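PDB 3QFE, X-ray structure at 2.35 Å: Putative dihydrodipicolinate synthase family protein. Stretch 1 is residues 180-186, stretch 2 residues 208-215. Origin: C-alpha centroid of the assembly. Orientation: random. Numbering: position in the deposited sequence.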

# COMPACT_ATOMS: atom_id res chain seq x y z
N SER A 180 -12.82 -7.82 7.01
CA SER A 180 -13.77 -7.91 8.10
C SER A 180 -13.06 -8.37 9.37
O SER A 180 -11.93 -8.89 9.32
CB SER A 180 -14.88 -8.89 7.74
OG SER A 180 -14.32 -10.12 7.32
N VAL A 181 -13.73 -8.17 10.51
CA VAL A 181 -13.31 -8.73 11.80
C VAL A 181 -13.40 -10.26 11.77
O VAL A 181 -12.56 -10.96 12.35
CB VAL A 181 -14.16 -8.15 12.98
CG1 VAL A 181 -13.84 -8.86 14.31
CG2 VAL A 181 -13.96 -6.64 13.10
N GLY A 182 -14.42 -10.79 11.10
CA GLY A 182 -14.57 -12.23 10.94
C GLY A 182 -13.44 -12.84 10.13
O GLY A 182 -12.87 -13.86 10.52
N LYS A 183 -13.10 -12.20 9.00
CA LYS A 183 -12.08 -12.72 8.10
C LYS A 183 -10.72 -12.74 8.79
O LYS A 183 -10.02 -13.75 8.76
CB LYS A 183 -12.03 -11.93 6.78
N ILE A 184 -10.37 -11.64 9.45
CA ILE A 184 -9.11 -11.55 10.16
C ILE A 184 -8.98 -12.66 11.19
O ILE A 184 -7.97 -13.37 11.22
CB ILE A 184 -8.91 -10.19 10.80
CG1 ILE A 184 -8.53 -9.17 9.72
CG2 ILE A 184 -7.83 -10.25 11.88
CD1 ILE A 184 -8.47 -7.73 10.18
N THR A 185 -10.03 -12.81 12.00
CA THR A 185 -10.04 -13.78 13.09
C THR A 185 -9.82 -15.20 12.57
O THR A 185 -8.95 -15.92 13.07
CB THR A 185 -11.35 -13.69 13.94
OG1 THR A 185 -11.65 -12.32 14.25
CG2 THR A 185 -11.21 -14.46 15.25
N ARG A 186 -10.60 -15.59 11.56
CA ARG A 186 -10.47 -16.91 10.91
C ARG A 186 -9.04 -17.21 10.48
O ARG A 186 -8.52 -18.30 10.73
CB ARG A 186 -11.42 -16.98 9.71
CG ARG A 186 -11.90 -18.38 9.31
CD ARG A 186 -13.16 -18.31 8.42
NE ARG A 186 -14.16 -17.36 8.94
CZ ARG A 186 -14.43 -16.15 8.43
NH1 ARG A 186 -15.35 -15.38 9.01
NH2 ARG A 186 -13.80 -15.71 7.34
N GLY A 208 -10.93 -2.00 14.91
CA GLY A 208 -11.20 -3.42 15.07
C GLY A 208 -10.15 -4.29 14.41
O GLY A 208 -9.85 -5.38 14.90
N GLY A 209 -9.61 -3.81 13.29
CA GLY A 209 -8.53 -4.51 12.56
C GLY A 209 -7.48 -5.11 13.48
O GLY A 209 -7.37 -6.33 13.59
N LEU A 210 -6.73 -4.24 14.18
CA LEU A 210 -5.67 -4.66 15.11
C LEU A 210 -6.15 -5.29 16.44
O LEU A 210 -5.45 -6.14 17.01
CB LEU A 210 -4.70 -3.50 15.39
N SER A 211 -7.33 -4.89 16.92
CA SER A 211 -7.87 -5.40 18.20
C SER A 211 -8.09 -6.92 18.21
O SER A 211 -8.24 -7.54 19.27
CB SER A 211 -9.16 -4.67 18.61
OG SER A 211 -10.26 -5.06 17.80
N VAL A 212 -8.12 -7.52 17.01
CA VAL A 212 -8.22 -8.97 16.86
C VAL A 212 -6.94 -9.62 16.27
O VAL A 212 -6.94 -10.81 15.91
CB VAL A 212 -9.50 -9.37 16.05
CG1 VAL A 212 -10.77 -9.11 16.89
CG2 VAL A 212 -9.57 -8.65 14.70
N GLY A 213 -5.86 -8.85 16.18
CA GLY A 213 -4.56 -9.37 15.76
C GLY A 213 -4.29 -9.42 14.25
O GLY A 213 -3.80 -10.43 13.73
N SER A 214 -4.60 -8.33 13.55
CA SER A 214 -4.07 -8.14 12.21
C SER A 214 -2.61 -7.76 12.37
O SER A 214 -2.15 -7.44 13.47
CB SER A 214 -4.85 -7.07 11.43
OG SER A 214 -4.43 -5.74 11.74
N ALA A 215 -1.86 -7.81 11.28
CA ALA A 215 -0.50 -7.30 11.32
C ALA A 215 -0.58 -5.80 11.06
O ALA A 215 0.44 -5.10 10.96
CB ALA A 215 0.36 -7.98 10.27

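The start of one helix packs against the last part of another helix and the loop that follows it through a small apolar contact, with no hydrogen bond crossing between the two stretches. Ile184 lies at its center. Its CA-to-CB bond points toward the second stretch, and its m,t rotamer (chi1 -76°, chi2 173°) spreads the two branches over different parts of the opposing stretch. Ile184 CG2 packs 3.7 Å from Val212 CG2, while the extended CG1 arm carries Ile184 CD1 to 3.9 Å from CB of Ser214 and 3.8 Å from the carbonyl O of Gly209. Gly209 thus meets the isoleucine with its backbone.

Val212 answers from the other side. It too points toward its partner, and with chi1 at -70° (m) it sets CG2 against Ile184 CG2, and both of its methyls lie near Val181 CG1, with Val212 CG1 the nearer at 4.0 Å and Val212 CG2 at 4.3 Å. The CA-to-CB bond of Val181 points sideways to the second stretch, and the t rotamer places CG1 by Val212. Its other methyl, CG2, lies near Gly208, where a CB would fall at a tight 3.5 Å from Val181 CG2; the absence of a side chain there eases the approach.

Thr185 borders the same valine, with Thr185 OG1 4.1 Å from Val212 CB, but its polar atom is engaged within its own helix. The m rotamer (chi1 -46°) folds Thr185 OG1 back to donate to the Val181 carbonyl O at 2.5 Å, a short bond to the same oxygen that accepts from Thr185 N at 3.2 Å. Ser180, beyond reach of the second stretch, uses its p rotamer to cap the helix, its OG accepting from Lys183 N at 2.9 Å. Ser211, also p, instead turns OG back to donate to Gly208 O at 2.9 Å. At Gly213, phi/psi of 86/46° would jam a CB against the preceding carbonyl O, so the local backbone itself calls for glycine.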